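Local structure of LPXTG-motif cell wall anchor domain protein (Mobiluncus mulieris, 5U5O) at residues V121-T131 with S146-S157. The protein is probably a giant cell-wall-anchored surface adhesin, of which this piece holds two beta-rich domains with intramolecular disulfide, isopeptide and ester cross-links. Residues are numbered along the deposited sequence; the frame is centred on the assembly and turned at random.
Sequences VVYEQLWAEGT and SEPVAKHNDPQS
Leu126 and Ala150 form the last pair of a short antiparallel strand pairing, where a classic beta bulge sets in. The pair belongs to the Ig-like T-Q ester bond domain. Leu126 N bonds to Ala150 O at 2.8 Å, and Leu126 O faces both Val149 and Ala150, whose N atoms give it weak bonds only. Glu124 and His152 form the next hydrogen-bonded pair. Beyond it, the ring of Tyr123 lies flat beneath Asn153. Tyr123 CB sits 4.0 Å from His152 O. CG, anti to the carbonyl carbon (chi1 -84°), starts a ring whose centre carries Asn153 CA, a CH-pi contact of 3.5 Å. CD2 and CE2 meet Asn153 CB, while Tyr123 CE1 lies 3.6 Å from Asp154 N. OH ends against CB and CD of Pro155. Tyr51, from strand 43-52, packs edge-to-face with the same ring. Backbone hydrogen bonds, such as Tyr123 with Gln49, join the other edge of strand 118-127 to strand 43-52. At the far end, the Trp127 indole runs alongside Pro148, whose CD stands over the six-membered ring, 3.9 Å from its centroid. Water 2 joins Ala128 N, Thr131 OG1 and Glu147 O, tying the type II turn to the incoming chain. Ser146 OG is in the indole plane, at its edge, and donates to Thr131 O at 2.7 Å, nearly in line with the carbonyl bond.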
loop_
_atom_site.group_PDB
_atom_site.type_symbol
_atom_site.label_atom_id
_atom_site.label_comp_id
_atom_site.label_asym_id
_atom_site.label_seq_id
_atom_site.Cartn_x
_atom_site.Cartn_y
_atom_site.Cartn_z
ATOM N N VAL A 121 12.102 -4.252 -0.024
ATOM C CA VAL A 121 13.084 -5.321 0.132
ATOM C C VAL A 121 14.306 -4.796 0.878
ATOM O O VAL A 121 14.727 -3.663 0.672
ATOM C CB VAL A 121 13.434 -5.963 -1.243
ATOM C CG1 VAL A 121 14.112 -4.942 -2.151
ATOM C CG2 VAL A 121 14.265 -7.235 -1.077
ATOM N N VAL A 122 14.868 -5.666 1.718
ATOM C CA VAL A 122 16.082 -5.408 2.491
ATOM C C VAL A 122 17.286 -6.025 1.754
ATOM O O VAL A 122 17.211 -7.169 1.262
ATOM C CB VAL A 122 15.985 -6.065 3.864
ATOM C CG1 VAL A 122 17.309 -6.014 4.618
ATOM C CG2 VAL A 122 14.896 -5.366 4.658
ATOM N N TYR A 123 18.345 -5.236 1.616
ATOM C CA TYR A 123 19.663 -5.669 1.117
ATOM C C TYR A 123 20.598 -5.672 2.315
ATOM O O TYR A 123 20.427 -4.881 3.252
ATOM C CB TYR A 123 20.138 -4.654 0.087
ATOM C CG TYR A 123 19.614 -4.861 -1.335
ATOM C CD1 TYR A 123 18.423 -5.548 -1.606
ATOM C CD2 TYR A 123 20.351 -4.381 -2.422
ATOM C CE1 TYR A 123 17.982 -5.740 -2.913
ATOM C CE2 TYR A 123 19.912 -4.564 -3.725
ATOM C CZ TYR A 123 18.733 -5.243 -3.964
ATOM O OH TYR A 123 18.318 -5.413 -5.264
ATOM N N GLU A 124 21.604 -6.563 2.290
ATOM C CA GLU A 124 22.555 -6.691 3.406
ATOM C C GLU A 124 23.950 -6.975 2.867
ATOM O O GLU A 124 24.110 -7.676 1.839
ATOM C CB GLU A 124 22.165 -7.832 4.350
ATOM C CG GLU A 124 22.836 -7.786 5.719
ATOM C CD GLU A 124 22.168 -6.796 6.673
ATOM O OE1 GLU A 124 21.036 -6.337 6.396
ATOM O OE2 GLU A 124 22.809 -6.452 7.680
ATOM N N GLN A 125 24.954 -6.419 3.524
ATOM C CA GLN A 125 26.349 -6.755 3.209
ATOM C C GLN A 125 27.098 -7.097 4.478
ATOM O O GLN A 125 26.827 -6.543 5.578
ATOM C CB GLN A 125 27.049 -5.621 2.462
ATOM C CG GLN A 125 26.297 -5.113 1.233
ATOM C CD GLN A 125 25.180 -4.124 1.605
ATOM O OE1 GLN A 125 25.387 -3.243 2.430
ATOM N NE2 GLN A 125 23.995 -4.295 1.019
ATOM N N LEU A 126 28.089 -7.985 4.300
ATOM C CA LEU A 126 28.953 -8.450 5.374
ATOM C C LEU A 126 30.390 -8.103 5.037
ATOM O O LEU A 126 30.871 -8.504 3.965
ATOM C CB LEU A 126 28.815 -9.971 5.516
ATOM C CG LEU A 126 29.707 -10.688 6.528
ATOM C CD1 LEU A 126 29.368 -10.261 7.948
ATOM C CD2 LEU A 126 29.625 -12.206 6.356
ATOM N N TRP A 127 31.104 -7.472 5.965
ATOM C CA TRP A 127 32.467 -6.993 5.775
ATOM C C TRP A 127 33.361 -7.720 6.785
ATOM O O TRP A 127 33.083 -7.737 7.990
ATOM C CB TRP A 127 32.572 -5.478 5.993
ATOM C CG TRP A 127 31.829 -4.625 5.014
ATOM C CD1 TRP A 127 30.486 -4.378 4.998
ATOM C CD2 TRP A 127 32.391 -3.851 3.949
ATOM N NE1 TRP A 127 30.178 -3.529 3.975
ATOM C CE2 TRP A 127 31.324 -3.176 3.318
ATOM C CE3 TRP A 127 33.692 -3.661 3.464
ATOM C CZ2 TRP A 127 31.512 -2.333 2.224
ATOM C CZ3 TRP A 127 33.879 -2.826 2.375
ATOM C CH2 TRP A 127 32.790 -2.172 1.762
ATOM N N ALA A 128 34.445 -8.329 6.298
ATOM C CA ALA A 128 35.399 -8.991 7.193
ATOM C C ALA A 128 36.202 -7.990 8.016
ATOM O O ALA A 128 36.386 -6.839 7.628
ATOM C CB ALA A 128 36.354 -9.883 6.417
ATOM N N GLU A 129 36.690 -8.470 9.144
ATOM C CA GLU A 129 37.528 -7.673 10.034
ATOM C C GLU A 129 38.713 -7.060 9.232
ATOM O O GLU A 129 39.311 -7.721 8.379
ATOM C CB GLU A 129 38.028 -8.569 11.173
ATOM C CG GLU A 129 38.620 -7.815 12.346
ATOM C CD GLU A 129 39.055 -8.719 13.481
ATOM O OE1 GLU A 129 38.301 -9.634 13.867
ATOM O OE2 GLU A 129 40.172 -8.506 14.006
ATOM N N GLY A 130 38.948 -5.765 9.442
ATOM C CA GLY A 130 40.053 -5.043 8.812
ATOM C C GLY A 130 39.832 -4.491 7.412
ATOM O O GLY A 130 40.722 -3.824 6.867
ATOM N N THR A 131 38.666 -4.755 6.819
ATOM C CA THR A 131 38.393 -4.370 5.424
ATOM C C THR A 131 37.653 -3.033 5.284
ATOM O O THR A 131 37.403 -2.568 4.168
ATOM C CB THR A 131 37.589 -5.458 4.686
ATOM O OG1 THR A 131 36.274 -5.578 5.254
ATOM C CG2 THR A 131 38.311 -6.812 4.749
ATOM N N SER A 146 38.099 -1.605 -1.372
ATOM C CA SER A 146 37.644 -2.812 -0.668
ATOM C C SER A 146 36.130 -3.014 -0.764
ATOM O O SER A 146 35.362 -2.057 -0.912
ATOM C CB SER A 146 38.072 -2.811 0.801
ATOM O OG SER A 146 37.233 -1.980 1.585
ATOM N N GLU A 147 35.727 -4.278 -0.689
ATOM C CA GLU A 147 34.342 -4.681 -0.883
ATOM C C GLU A 147 33.910 -5.622 0.235
ATOM O O GLU A 147 34.754 -6.216 0.903
ATOM C CB GLU A 147 34.201 -5.378 -2.234
ATOM C CG GLU A 147 34.391 -4.442 -3.420
ATOM C CD GLU A 147 34.119 -5.103 -4.763
ATOM O OE1 GLU A 147 34.125 -6.349 -4.842
ATOM O OE2 GLU A 147 33.907 -4.370 -5.752
ATOM N N PRO A 148 32.590 -5.760 0.448
ATOM C CA PRO A 148 32.140 -6.778 1.396
ATOM C C PRO A 148 32.541 -8.173 0.931
ATOM O O PRO A 148 32.648 -8.418 -0.283
ATOM C CB PRO A 148 30.615 -6.645 1.389
ATOM C CG PRO A 148 30.263 -5.826 0.206
ATOM C CD PRO A 148 31.478 -5.058 -0.214
ATOM N N VAL A 149 32.762 -9.053 1.893
ATOM C CA VAL A 149 33.042 -10.460 1.554
ATOM C C VAL A 149 31.797 -11.234 1.170
ATOM O O VAL A 149 31.914 -12.295 0.536
ATOM C CB VAL A 149 33.811 -11.217 2.667
ATOM C CG1 VAL A 149 35.193 -10.612 2.839
ATOM C CG2 VAL A 149 33.058 -11.248 3.991
ATOM N N ALA A 150 30.612 -10.730 1.516
ATOM C CA ALA A 150 29.373 -11.357 1.082
ATOM C C ALA A 150 28.287 -10.314 1.037
ATOM O O ALA A 150 28.308 -9.352 1.817
ATOM C CB ALA A 150 28.976 -12.471 2.023
ATOM N N LYS A 151 27.336 -10.516 0.139
ATOM C CA LYS A 151 26.171 -9.645 0.002
ATOM C C LYS A 151 24.937 -10.488 -0.177
ATOM O O LYS A 151 24.994 -11.616 -0.675
ATOM C CB LYS A 151 26.299 -8.764 -1.236
ATOM C CG LYS A 151 27.554 -7.912 -1.323
ATOM C CD LYS A 151 27.594 -7.082 -2.601
ATOM C CE LYS A 151 27.642 -7.945 -3.859
ATOM N NZ LYS A 151 27.971 -7.154 -5.078
ATOM N N HIS A 152 23.808 -9.889 0.200
ATOM C CA HIS A 152 22.485 -10.402 -0.089
ATOM C C HIS A 152 21.681 -9.236 -0.656
ATOM O O HIS A 152 20.875 -8.591 0.042
ATOM C CB HIS A 152 21.855 -11.009 1.162
ATOM C CG HIS A 152 20.639 -11.830 0.901
ATOM N ND1 HIS A 152 19.430 -11.265 0.554
ATOM C CD2 HIS A 152 20.419 -13.164 0.984
ATOM C CE1 HIS A 152 18.524 -12.214 0.418
ATOM N NE2 HIS A 152 19.097 -13.378 0.672
ATOM N N ASN A 153 21.990 -8.922 -1.906
ATOM C CA ASN A 153 21.377 -7.823 -2.643
ATOM C C ASN A 153 20.431 -8.427 -3.685
ATOM O O ASN A 153 20.693 -8.397 -4.902
ATOM C CB ASN A 153 22.447 -6.924 -3.267
ATOM C CG ASN A 153 23.296 -6.172 -2.240
ATOM O OD1 ASN A 153 23.137 -6.299 -1.016
ATOM N ND2 ASN A 153 24.211 -5.359 -2.751
ATOM N N ASP A 154 19.359 -9.045 -3.180
ATOM C CA ASP A 154 18.496 -9.939 -3.984
ATOM C C ASP A 154 17.086 -9.316 -4.067
ATOM O O ASP A 154 16.306 -9.418 -3.102
ATOM C CB ASP A 154 18.442 -11.338 -3.333
ATOM C CG ASP A 154 19.803 -12.058 -3.318
ATOM O OD1 ASP A 154 20.669 -11.782 -4.179
ATOM O OD2 ASP A 154 20.000 -12.932 -2.439
ATOM N N PRO A 155 16.755 -8.648 -5.204
ATOM C CA PRO A 155 15.491 -7.896 -5.259
ATOM C C PRO A 155 14.235 -8.768 -5.238
ATOM O O PRO A 155 13.200 -8.287 -4.832
ATOM C CB PRO A 155 15.595 -7.121 -6.573
ATOM C CG PRO A 155 16.453 -7.993 -7.432
ATOM C CD PRO A 155 17.452 -8.628 -6.506
ATOM N N GLN A 156 14.346 -10.034 -5.650
ATOM C CA GLN A 156 13.231 -10.999 -5.617
ATOM C C GLN A 156 13.162 -11.822 -4.350
ATOM O O GLN A 156 12.345 -12.755 -4.266
ATOM C CB GLN A 156 13.310 -11.965 -6.803
ATOM C CG GLN A 156 13.443 -11.277 -8.142
ATOM C CD GLN A 156 13.138 -12.177 -9.335
ATOM O OE1 GLN A 156 12.668 -11.685 -10.360
ATOM N NE2 GLN A 156 13.426 -13.483 -9.227
ATOM N N SER A 157 13.980 -11.472 -3.346
ATOM C CA SER A 157 14.021 -12.237 -2.127
ATOM C C SER A 157 12.676 -12.144 -1.434
ATOM O O SER A 157 12.237 -11.050 -1.059
ATOM C CB SER A 157 15.090 -11.688 -1.181
ATOM O OG SER A 157 15.019 -12.360 0.050
HETATM O O HOH W 1 17.760 -9.167 -0.683
HETATM O O HOH W 2 34.915 -7.207 3.548
#